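Local coordinates for protein cysteine protease (Listeria monocytogenes, PDB 5HU4) that anchors surface proteins to the bacterial cell wall as a transpeptidase, cleaving their C-terminal sorting signal and passing through a thioester-linked intermediate, at residues A29-M34 / Y45-H50. Residues are numbered along the deposited sequence; the frame is centred on the assembly and turned at random.
Sequences AGATTM and YPLAGH
Thr32 and Ala48 form the hydrogen-bonded pair of an antiparallel beta hairpin in the sortase beta-barrel, and illustrate how side chains alternate across such a pair: Thr32 and Ala48 on one face, Thr33 and Leu47 on the other. Both bonds are short: Thr32 N reaches Ala48 O at 2.8 Å, lying in the plane of that carbonyl, while the return bond from Ala48 N to Thr32 O is straighter, with 171° at the hydrogen. On the first face, the methyl of Ala48 sits between two neighbours from segment 29-34, Thr32 and Met34. Thr32 OG1 stands 3.7 Å from Ala48 CB, and its hydroxyl is hydrogen-bonded to that of Thr22. Met34, whose CG is anti to its carbonyl carbon, comes from the other flank: it runs alongside Ala48 and bends at chi3 (101°), which brings CE to 3.7 Å from the same CB. At the root of this side chain, Met34 CB rests against Pro46 CG.

The face with Thr33 and Leu47 turns to the buried interior of the barrel. There Leu47 packs on Ile7, Val18 and Ile106, its CD2 over the flat face of the Thr32 carbonyl, 3.7 Å from Thr32 O, and CD1 meets the Tyr45 ring in plane at the edge. Reaching in beside it, Tyr45, with CG anti to its backbone N (chi1 -163°), swings its phenol end obliquely past Thr33, whose CG2 lies 3.5 Å from Tyr45 OH; Thr33 OG1 instead takes the amide of Gly21. Past Ala48 the chain continues through Gly49 to His50, the probable proton donor/acceptor, where one water donates to Gly30 O and accepts from His50 N.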
loop_
_atom_site.group_PDB
_atom_site.type_symbol
_atom_site.label_atom_id
_atom_site.label_comp_id
_atom_site.label_asym_id
_atom_site.label_seq_id
_atom_site.Cartn_x
_atom_site.Cartn_y
_atom_site.Cartn_z
ATOM N N ALA A 29 1.613 9.010 -9.496
ATOM C CA ALA A 29 2.169 7.897 -10.259
ATOM C C ALA A 29 1.694 6.544 -9.730
ATOM O O ALA A 29 1.375 5.642 -10.505
ATOM C CB ALA A 29 3.688 7.966 -10.253
ATOM N N GLY A 30 1.646 6.410 -8.409
ATOM C CA GLY A 30 1.218 5.175 -7.778
ATOM C C GLY A 30 1.459 5.206 -6.282
ATOM O O GLY A 30 1.437 6.272 -5.667
ATOM N N ALA A 31 1.684 4.036 -5.691
ATOM C CA ALA A 31 2.006 3.954 -4.272
ATOM C C ALA A 31 3.469 4.325 -4.050
ATOM O O ALA A 31 4.322 4.035 -4.889
ATOM C CB ALA A 31 1.717 2.562 -3.735
ATOM N N THR A 32 3.755 4.972 -2.924
ATOM C CA THR A 32 5.106 5.447 -2.647
ATOM C C THR A 32 5.591 5.051 -1.255
ATOM O O THR A 32 4.868 5.202 -0.269
ATOM C CB THR A 32 5.198 6.980 -2.780
ATOM O OG1 THR A 32 4.276 7.597 -1.873
ATOM C CG2 THR A 32 4.872 7.418 -4.200
ATOM N N THR A 33 6.819 4.544 -1.187
ATOM C CA THR A 33 7.452 4.215 0.085
ATOM C C THR A 33 7.630 5.478 0.922
ATOM O O THR A 33 7.761 6.574 0.377
ATOM C CB THR A 33 8.818 3.539 -0.120
ATOM O OG1 THR A 33 9.714 4.457 -0.761
ATOM C CG2 THR A 33 8.673 2.292 -0.980
ATOM N N MET A 34 7.638 5.323 2.243
ATOM C CA MET A 34 7.662 6.479 3.133
ATOM C C MET A 34 8.917 6.541 4.003
ATOM O O MET A 34 9.214 7.577 4.599
ATOM C CB MET A 34 6.410 6.486 4.009
ATOM C CG MET A 34 5.134 6.729 3.220
ATOM S SD MET A 34 3.661 6.818 4.252
ATOM C CE MET A 34 3.431 8.591 4.343
ATOM N N TYR A 45 6.017 -1.882 6.341
ATOM C CA TYR A 45 6.215 -1.371 4.991
ATOM C C TYR A 45 5.143 -0.340 4.659
ATOM O O TYR A 45 4.144 -0.663 4.016
ATOM C CB TYR A 45 6.193 -2.514 3.974
ATOM C CG TYR A 45 6.773 -2.148 2.625
ATOM C CD1 TYR A 45 8.142 -2.206 2.399
ATOM C CD2 TYR A 45 5.953 -1.748 1.580
ATOM C CE1 TYR A 45 8.678 -1.874 1.168
ATOM C CE2 TYR A 45 6.479 -1.413 0.347
ATOM C CZ TYR A 45 7.841 -1.478 0.146
ATOM O OH TYR A 45 8.366 -1.146 -1.082
ATOM N N PRO A 46 5.345 0.909 5.107
ATOM C CA PRO A 46 4.359 1.972 4.893
ATOM C C PRO A 46 4.326 2.454 3.447
ATOM O O PRO A 46 5.375 2.671 2.838
ATOM C CB PRO A 46 4.837 3.084 5.829
ATOM C CG PRO A 46 6.305 2.881 5.920
ATOM C CD PRO A 46 6.526 1.394 5.843
ATOM N N LEU A 47 3.122 2.610 2.907
ATOM C CA LEU A 47 2.947 3.099 1.546
ATOM C C LEU A 47 1.911 4.213 1.502
ATOM O O LEU A 47 0.837 4.097 2.093
ATOM C CB LEU A 47 2.534 1.961 0.608
ATOM C CG LEU A 47 3.606 0.925 0.273
ATOM C CD1 LEU A 47 2.992 -0.282 -0.421
ATOM C CD2 LEU A 47 4.690 1.552 -0.588
ATOM N N ALA A 48 2.240 5.293 0.802
ATOM C CA ALA A 48 1.320 6.409 0.645
ATOM C C ALA A 48 0.772 6.455 -0.776
ATOM O O ALA A 48 1.489 6.181 -1.738
ATOM C CB ALA A 48 2.006 7.720 0.994
ATOM N N GLY A 49 -0.504 6.799 -0.898
ATOM C CA GLY A 49 -1.149 6.929 -2.190
ATOM C C GLY A 49 -2.212 8.005 -2.132
ATOM O O GLY A 49 -3.025 8.031 -1.210
ATOM N N HIS A 50 -2.204 8.898 -3.114
ATOM C CA HIS A 50 -3.108 10.041 -3.104
ATOM C C HIS A 50 -4.569 9.624 -3.235
ATOM O O HIS A 50 -4.888 8.611 -3.859
ATOM C CB HIS A 50 -2.748 11.015 -4.227
ATOM C CG HIS A 50 -3.238 12.414 -3.992
ATOM N ND1 HIS A 50 -2.747 13.210 -2.989
ATOM C CD2 HIS A 50 -4.182 13.141 -4.638
ATOM C CE1 HIS A 50 -3.366 14.386 -3.023
ATOM N NE2 HIS A 50 -4.235 14.364 -4.009
HETATM O O HOH W 1 0.293 8.489 -4.651
#